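Local atomic coordinates of uncharacterized esterase YxiM (Bacillus subtilis, PDB entry 2O14), a protein that is probably a GDSL-family esterase that hydrolyses an ester substrate not yet identified, with a galactose-binding-like domain ahead of its hydrolase domain. Residues Gly107-Thr115 with Val202-Gln210; Thr161-Thr172 with Tyr227-Leu238. One frame throughout, in Å; residues are numbered along the deposited sequence.

Contact 1. Residues Gly107-Thr115 with Val202-Gln210; sequences GVFQVINMT and VRNMASGGQ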
# COMPACT_ATOMS: atom_id res chain seq x y z
N GLY A 107 -4.86 -3.46 -14.84
CA GLY A 107 -6.12 -3.87 -14.25
C GLY A 107 -6.23 -4.00 -12.74
O GLY A 107 -7.27 -4.45 -12.24
N VAL A 108 -5.19 -3.63 -12.00
CA VAL A 108 -5.23 -3.74 -10.53
C VAL A 108 -4.51 -2.59 -9.83
O VAL A 108 -3.72 -1.87 -10.44
CB VAL A 108 -4.59 -5.06 -10.04
CG1 VAL A 108 -5.33 -6.25 -10.63
CG2 VAL A 108 -3.12 -5.11 -10.43
N PHE A 109 -4.79 -2.43 -8.54
CA PHE A 109 -4.14 -1.38 -7.76
C PHE A 109 -2.64 -1.65 -7.67
O PHE A 109 -2.22 -2.80 -7.58
CB PHE A 109 -4.71 -1.34 -6.34
CG PHE A 109 -6.06 -0.70 -6.24
CD1 PHE A 109 -6.26 0.61 -6.67
CD2 PHE A 109 -7.13 -1.38 -5.66
CE1 PHE A 109 -7.50 1.24 -6.53
CE2 PHE A 109 -8.37 -0.76 -5.51
CZ PHE A 109 -8.56 0.55 -5.95
N GLN A 110 -1.85 -0.58 -7.70
CA GLN A 110 -0.39 -0.70 -7.59
C GLN A 110 0.08 0.11 -6.38
O GLN A 110 0.97 -0.33 -5.64
CB GLN A 110 0.29 -0.18 -8.85
CG GLN A 110 -0.06 -0.91 -10.15
CD GLN A 110 0.51 -2.32 -10.22
OE1 GLN A 110 1.56 -2.61 -9.65
NE2 GLN A 110 -0.18 -3.20 -10.94
N VAL A 111 -0.49 1.30 -6.18
CA VAL A 111 -0.14 2.15 -5.04
C VAL A 111 -1.44 2.59 -4.37
O VAL A 111 -2.37 3.04 -5.04
CB VAL A 111 0.65 3.42 -5.47
CG1 VAL A 111 1.14 4.17 -4.23
CG2 VAL A 111 1.84 3.04 -6.35
N ILE A 112 -1.51 2.47 -3.05
CA ILE A 112 -2.73 2.82 -2.34
C ILE A 112 -2.75 4.15 -1.58
O ILE A 112 -1.87 4.43 -0.77
CB ILE A 112 -3.13 1.71 -1.32
CG1 ILE A 112 -3.35 0.37 -2.05
CG2 ILE A 112 -4.40 2.12 -0.58
CD1 ILE A 112 -4.47 0.38 -3.09
N ASN A 113 -3.77 4.95 -1.87
CA ASN A 113 -3.99 6.23 -1.21
C ASN A 113 -2.83 7.19 -1.01
O ASN A 113 -2.48 7.53 0.13
CB ASN A 113 -4.66 5.99 0.16
CG ASN A 113 -6.07 5.43 0.03
OD1 ASN A 113 -6.54 4.73 0.92
ND2 ASN A 113 -6.74 5.74 -1.08
N MSE A 114 -2.23 7.65 -2.11
CA MSE A 114 -1.16 8.63 -2.02
C MSE A 114 -1.92 9.94 -1.73
O MSE A 114 -3.06 10.10 -2.17
CB MSE A 114 -0.43 8.74 -3.37
CG MSE A 114 0.33 7.48 -3.79
SE MSE A 114 0.88 7.59 -5.66
CE MSE A 114 -0.90 7.67 -6.41
N THR A 115 -1.30 10.86 -1.00
CA THR A 115 -1.99 12.12 -0.69
C THR A 115 -1.10 13.34 -0.91
O THR A 115 0.13 13.23 -0.96
CB THR A 115 -2.50 12.15 0.78
OG1 THR A 115 -1.38 12.20 1.67
CG2 THR A 115 -3.34 10.91 1.09
N VAL A 202 8.96 -4.08 -0.51
CA VAL A 202 7.83 -3.95 0.40
C VAL A 202 6.71 -3.19 -0.30
O VAL A 202 6.89 -2.05 -0.70
CB VAL A 202 8.21 -3.20 1.69
CG1 VAL A 202 7.00 -3.07 2.60
CG2 VAL A 202 9.33 -3.93 2.42
N ARG A 203 5.56 -3.83 -0.46
CA ARG A 203 4.42 -3.17 -1.09
C ARG A 203 3.30 -3.11 -0.04
O ARG A 203 2.60 -4.08 0.20
CB ARG A 203 3.96 -3.94 -2.33
CG ARG A 203 4.98 -3.97 -3.47
CD ARG A 203 4.46 -4.78 -4.65
NE ARG A 203 3.33 -4.14 -5.31
CZ ARG A 203 3.44 -3.30 -6.34
NH1 ARG A 203 4.63 -3.02 -6.84
NH2 ARG A 203 2.35 -2.75 -6.86
N ASN A 204 3.17 -1.94 0.57
CA ASN A 204 2.17 -1.71 1.61
C ASN A 204 0.82 -1.36 0.99
O ASN A 204 0.55 -0.20 0.66
CB ASN A 204 2.63 -0.57 2.52
CG ASN A 204 1.78 -0.44 3.76
OD1 ASN A 204 0.77 -1.12 3.90
ND2 ASN A 204 2.18 0.43 4.68
N MSE A 205 -0.04 -2.37 0.86
CA MSE A 205 -1.36 -2.20 0.26
C MSE A 205 -2.48 -1.91 1.25
O MSE A 205 -3.65 -1.87 0.88
CB MSE A 205 -1.73 -3.45 -0.55
CG MSE A 205 -0.67 -3.88 -1.57
SE MSE A 205 -0.09 -2.43 -2.75
CE MSE A 205 -1.58 -2.44 -4.01
N ALA A 206 -2.12 -1.71 2.51
CA ALA A 206 -3.11 -1.42 3.55
C ALA A 206 -3.80 -0.10 3.26
O ALA A 206 -3.26 0.74 2.53
CB ALA A 206 -2.42 -1.37 4.91
N SER A 207 -4.99 0.09 3.82
CA SER A 207 -5.74 1.33 3.61
C SER A 207 -6.48 1.73 4.88
O SER A 207 -6.92 0.88 5.65
CB SER A 207 -6.73 1.17 2.45
OG SER A 207 -7.70 0.18 2.74
N GLY A 208 -6.63 3.03 5.08
CA GLY A 208 -7.32 3.52 6.27
C GLY A 208 -8.76 3.07 6.43
O GLY A 208 -9.54 3.13 5.48
N GLY A 209 -9.10 2.62 7.63
CA GLY A 209 -10.45 2.18 7.92
C GLY A 209 -10.90 0.87 7.29
O GLY A 209 -12.09 0.55 7.31
N GLN A 210 -9.96 0.10 6.75
CA GLN A 210 -10.32 -1.16 6.10
C GLN A 210 -10.57 -2.33 7.05
O GLN A 210 -10.01 -2.40 8.14
CB GLN A 210 -9.23 -1.55 5.09
CG GLN A 210 -9.65 -2.69 4.15
CD GLN A 210 -10.90 -2.35 3.35
OE1 GLN A 210 -10.83 -2.01 2.16
NE2 GLN A 210 -12.05 -2.43 4.01
O HOH W 1 0.70 1.33 -1.63
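Met205, a selenomethionine, meets Ile112 in the apolar part of this contact. Its CE lies 3.9 Å from Ile112 CG1, and the two side chains run at about a right angle. The same methyl reaches Phe109 CB at 4.1 Å. Bends at chi2 and chi3 fold the Met205 chain over toward 107-115 and bring CE near the carbonyl oxygens of Phe109 and Gln110. The other branch of Ile112, CG2, packs on Ala206 O and lies 3.9 Å from Ser207 CB.

Direct polar bonding is slight. Arg203 NH2 gives a weak, bent hydrogen bond to Gln110 OE1 (2.9 Å, 122° at the hydrogen), with amide and guanidinium planes 74° apart. Gln110 NE2 is held more firmly outside, by Ala105 O. One water bridges the backbones, accepting from Ile112 N at 2.9 Å and donating to Asn204 O at 2.8 Å.

The contact joins the galactose-binding-like region to the GDSL region. Strand 108-115 borders its antiparallel sheet beside strand 100-105, with a classic beta bulge where Gln110 and Val111 face Val103. Strand 201-204 borders the parallel sheet, and helix 220-225 flanks both Phe109 and Met205.

Contact 2. Residues Thr161-Thr172 with Tyr227-Leu238; sequences TNRTIYVGGDST and YIKPGDYFMLQL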
# COMPACT_ATOMS: atom_id res chain seq x y z
N THR A 161 8.60 -10.52 -11.08
CA THR A 161 8.75 -9.67 -9.91
C THR A 161 9.87 -10.14 -8.99
O THR A 161 10.23 -11.32 -8.98
CB THR A 161 7.47 -9.66 -9.07
OG1 THR A 161 7.22 -10.99 -8.59
CG2 THR A 161 6.28 -9.20 -9.90
N ASN A 162 10.43 -9.21 -8.22
CA ASN A 162 11.47 -9.54 -7.26
C ASN A 162 10.77 -10.04 -6.00
O ASN A 162 9.55 -9.87 -5.86
CB ASN A 162 12.31 -8.30 -6.91
CG ASN A 162 13.28 -7.92 -8.02
OD1 ASN A 162 14.02 -8.76 -8.52
ND2 ASN A 162 13.28 -6.65 -8.39
N ARG A 163 11.52 -10.64 -5.09
CA ARG A 163 10.94 -11.14 -3.85
C ARG A 163 10.27 -9.96 -3.15
O ARG A 163 10.87 -8.89 -3.03
CB ARG A 163 12.03 -11.74 -2.97
CG ARG A 163 11.51 -12.69 -1.92
CD ARG A 163 12.66 -13.38 -1.24
NE ARG A 163 12.20 -14.35 -0.25
CZ ARG A 163 13.01 -15.08 0.50
NH1 ARG A 163 14.33 -14.95 0.36
NH2 ARG A 163 12.52 -15.93 1.39
N THR A 164 9.04 -10.14 -2.70
CA THR A 164 8.33 -9.03 -2.08
C THR A 164 7.48 -9.38 -0.86
O THR A 164 6.97 -10.49 -0.74
CB THR A 164 7.37 -8.37 -3.09
OG1 THR A 164 8.08 -8.11 -4.32
CG2 THR A 164 6.81 -7.07 -2.54
N ILE A 165 7.34 -8.40 0.03
CA ILE A 165 6.51 -8.54 1.21
C ILE A 165 5.26 -7.71 0.89
O ILE A 165 5.35 -6.48 0.79
CB ILE A 165 7.15 -7.91 2.47
CG1 ILE A 165 8.49 -8.57 2.77
CG2 ILE A 165 6.20 -8.07 3.66
CD1 ILE A 165 8.38 -10.02 3.16
N TYR A 166 4.12 -8.36 0.71
CA TYR A 166 2.88 -7.64 0.43
C TYR A 166 2.18 -7.41 1.76
O TYR A 166 1.86 -8.37 2.47
CB TYR A 166 1.99 -8.45 -0.51
CG TYR A 166 2.58 -8.62 -1.89
CD1 TYR A 166 2.38 -7.65 -2.88
CD2 TYR A 166 3.38 -9.72 -2.21
CE1 TYR A 166 2.96 -7.78 -4.14
CE2 TYR A 166 3.96 -9.85 -3.46
CZ TYR A 166 3.75 -8.88 -4.42
OH TYR A 166 4.33 -9.01 -5.66
N VAL A 167 1.93 -6.15 2.09
CA VAL A 167 1.29 -5.83 3.36
C VAL A 167 -0.19 -5.44 3.26
O VAL A 167 -0.57 -4.60 2.44
CB VAL A 167 2.03 -4.67 4.08
CG1 VAL A 167 1.48 -4.51 5.49
CG2 VAL A 167 3.52 -4.95 4.11
N GLY A 168 -1.00 -6.07 4.09
CA GLY A 168 -2.42 -5.77 4.14
C GLY A 168 -2.72 -5.19 5.51
O GLY A 168 -2.11 -5.61 6.50
N GLY A 169 -3.63 -4.23 5.60
CA GLY A 169 -3.94 -3.66 6.90
C GLY A 169 -4.85 -2.45 6.85
O GLY A 169 -5.48 -2.18 5.82
N ASP A 170 -4.93 -1.74 7.97
CA ASP A 170 -5.77 -0.55 8.09
C ASP A 170 -4.96 0.72 8.34
O ASP A 170 -3.81 0.83 7.90
CB ASP A 170 -6.78 -0.73 9.23
CG ASP A 170 -6.12 -1.13 10.55
OD1 ASP A 170 -5.01 -0.63 10.82
OD2 ASP A 170 -6.72 -1.92 11.31
N SER A 171 -5.56 1.68 9.04
CA SER A 171 -4.93 2.96 9.36
C SER A 171 -3.64 2.86 10.19
O SER A 171 -2.78 3.74 10.12
CB SER A 171 -5.92 3.85 10.11
OG SER A 171 -7.07 4.12 9.33
N THR A 172 -3.50 1.80 10.99
CA THR A 172 -2.30 1.65 11.81
C THR A 172 -1.19 0.93 11.04
O THR A 172 -0.08 0.79 11.55
CB THR A 172 -2.59 0.87 13.11
OG1 THR A 172 -2.94 -0.49 12.81
CG2 THR A 172 -3.75 1.51 13.87
N TYR A 227 0.29 -10.73 -8.37
CA TYR A 227 1.73 -10.93 -8.43
C TYR A 227 2.38 -11.83 -7.38
O TYR A 227 3.45 -12.37 -7.63
CB TYR A 227 2.43 -9.57 -8.38
CG TYR A 227 1.95 -8.58 -9.42
CD1 TYR A 227 2.23 -8.76 -10.77
CD2 TYR A 227 1.21 -7.46 -9.04
CE1 TYR A 227 1.79 -7.85 -11.73
CE2 TYR A 227 0.76 -6.53 -10.00
CZ TYR A 227 1.06 -6.73 -11.34
OH TYR A 227 0.64 -5.82 -12.28
N ILE A 228 1.75 -11.98 -6.22
CA ILE A 228 2.35 -12.81 -5.17
C ILE A 228 2.64 -14.23 -5.65
O ILE A 228 1.83 -14.85 -6.34
CB ILE A 228 1.45 -12.83 -3.91
CG1 ILE A 228 2.29 -13.18 -2.68
CG2 ILE A 228 0.31 -13.80 -4.09
CD1 ILE A 228 1.59 -12.93 -1.35
N LYS A 229 3.81 -14.74 -5.29
CA LYS A 229 4.23 -16.08 -5.70
C LYS A 229 5.13 -16.73 -4.66
O LYS A 229 5.44 -16.13 -3.63
CB LYS A 229 4.97 -16.00 -7.04
CG LYS A 229 6.15 -15.04 -7.03
CD LYS A 229 6.86 -15.01 -8.39
CE LYS A 229 7.91 -13.92 -8.45
NZ LYS A 229 8.95 -14.07 -7.40
N PRO A 230 5.58 -17.97 -4.92
CA PRO A 230 6.45 -18.63 -3.95
C PRO A 230 7.66 -17.76 -3.63
O PRO A 230 8.28 -17.18 -4.52
CB PRO A 230 6.85 -19.92 -4.66
CG PRO A 230 5.62 -20.24 -5.45
CD PRO A 230 5.23 -18.89 -6.02
N GLY A 231 7.98 -17.66 -2.34
CA GLY A 231 9.11 -16.86 -1.92
C GLY A 231 8.66 -15.57 -1.25
O GLY A 231 9.35 -15.05 -0.37
N ASP A 232 7.50 -15.07 -1.66
CA ASP A 232 6.95 -13.84 -1.10
C ASP A 232 6.22 -14.07 0.22
O ASP A 232 5.95 -15.21 0.62
CB ASP A 232 5.97 -13.18 -2.08
CG ASP A 232 6.62 -12.80 -3.40
OD1 ASP A 232 7.82 -12.44 -3.40
OD2 ASP A 232 5.92 -12.85 -4.43
N TYR A 233 5.90 -12.97 0.90
CA TYR A 233 5.17 -13.02 2.16
C TYR A 233 3.98 -12.07 2.10
O TYR A 233 4.09 -10.95 1.59
CB TYR A 233 6.08 -12.63 3.32
CG TYR A 233 7.06 -13.70 3.73
CD1 TYR A 233 6.62 -14.87 4.34
CD2 TYR A 233 8.43 -13.54 3.53
CE1 TYR A 233 7.52 -15.87 4.73
CE2 TYR A 233 9.33 -14.53 3.92
CZ TYR A 233 8.87 -15.69 4.52
OH TYR A 233 9.77 -16.66 4.91
N PHE A 234 2.85 -12.53 2.61
CA PHE A 234 1.65 -11.70 2.68
C PHE A 234 1.53 -11.37 4.16
O PHE A 234 1.12 -12.21 4.96
CB PHE A 234 0.41 -12.46 2.20
CG PHE A 234 -0.88 -11.71 2.42
CD1 PHE A 234 -0.96 -10.33 2.22
CD2 PHE A 234 -2.04 -12.40 2.77
CE1 PHE A 234 -2.17 -9.64 2.38
CE2 PHE A 234 -3.26 -11.72 2.92
CZ PHE A 234 -3.32 -10.34 2.73
N MSE A 235 1.92 -10.15 4.53
CA MSE A 235 1.86 -9.72 5.93
C MSE A 235 0.54 -9.01 6.12
O MSE A 235 0.33 -7.91 5.61
CB MSE A 235 3.03 -8.79 6.22
CG MSE A 235 3.23 -8.51 7.69
SE MSE A 235 5.09 -8.14 8.02
CE MSE A 235 5.61 -9.86 8.73
N LEU A 236 -0.36 -9.66 6.86
CA LEU A 236 -1.70 -9.15 7.08
C LEU A 236 -2.06 -8.84 8.54
O LEU A 236 -1.87 -9.67 9.43
CB LEU A 236 -2.69 -10.17 6.48
CG LEU A 236 -4.20 -9.94 6.31
CD1 LEU A 236 -4.89 -10.13 7.63
CD2 LEU A 236 -4.47 -8.56 5.75
N GLN A 237 -2.57 -7.63 8.78
CA GLN A 237 -2.99 -7.23 10.12
C GLN A 237 -4.29 -6.43 10.04
O GLN A 237 -4.28 -5.24 9.68
CB GLN A 237 -1.94 -6.38 10.83
CG GLN A 237 -2.42 -5.92 12.22
CD GLN A 237 -1.41 -5.05 12.96
OE1 GLN A 237 -0.31 -5.50 13.28
NE2 GLN A 237 -1.80 -3.81 13.24
N LEU A 238 -5.39 -7.08 10.37
CA LEU A 238 -6.70 -6.45 10.37
C LEU A 238 -7.42 -6.90 11.64
O LEU A 238 -6.95 -7.80 12.33
CB LEU A 238 -7.51 -6.88 9.13
CG LEU A 238 -7.02 -6.34 7.78
CD1 LEU A 238 -7.73 -7.07 6.65
CD2 LEU A 238 -7.28 -4.84 7.69
O HOH W 2 5.98 -11.03 -6.23
O HOH W 3 -4.60 -3.81 12.11
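Tyr166 and Asp232 meet near one end of the parallel strands 164-169 and 233-237. In the backbone ladder Tyr233 N donates to Thr164 O, Tyr166 N to Tyr233 O at 2.7 Å, Met235 N to Tyr166 O and Gly168 N to Met235 O; it ends with Gln237 N to Gly168 O. The Tyr166 side chain runs alongside Ile228, pointing the other way, with Tyr166 CD2 3.7 Å from Ile228 CG1. Asp232 OD2 lies at the edge of this ring, and Thr164 CG2 sits over the centre of one face. On the other side of the sheet, Ile165 CD1 comes to the edge of the Tyr233 ring, 3.5 Å from Tyr233 CD2.

Asp232 links the start of strand 164-169 to the type II turn 229-232. Its OD1 accepts from Thr164 N at 2.7 Å, from above the carboxylate plane, and its OD2 from Lys229 N. A water accepts hydrogen bonds from Thr161 OG1 and Tyr166 OH and donates to Asp232 OD2 (2.6 Å) and Tyr227 O. Arg163, extended from CG to NE, reaches Gly231 O with NE at 2.9 Å, in its guanidinium plane.

At the far end Leu236 CD2 lies 3.8 Å from Gly168 CA. Asp170 OD1 accepts from Thr172 N in an Asx turn and from Thr172 OG1 on its syn lone pair. A second water links Asp170 OD2 to Gln237 NE2; Ser275 OG and Trp187 NE1 bind Gln237 OE1.

Ser171, the probable nucleophile, follows strand 164-169 in a Gly-Asp-Ser sequence, as in GDSL/SGNH hydrolases. The Asp170 bonds are consistent with holding that turn in place.

In the fold
Contacts 1 and 2 lie side by side, their centres about 11 Å apart. Strand 201-204 is the common element: it borders 164-169 in the parallel sheet, where Arg203 O is 2.9 Å from Val167 N and Met205 N is 2.8 Å from Val167 O, both probable hydrogen bonds. Contact 1 therefore docks the other domain's sheet on the edge next to contact 2. The Tyr227 OH of contact 2 also bonds Gln110 NE2 of contact 1. Both lead to the probable active site. Gly208 CA packs 3.1 Å from Ser171 OG, and the side chain of Thr172 is about 4 Å from that of His342, another probable catalytic residue.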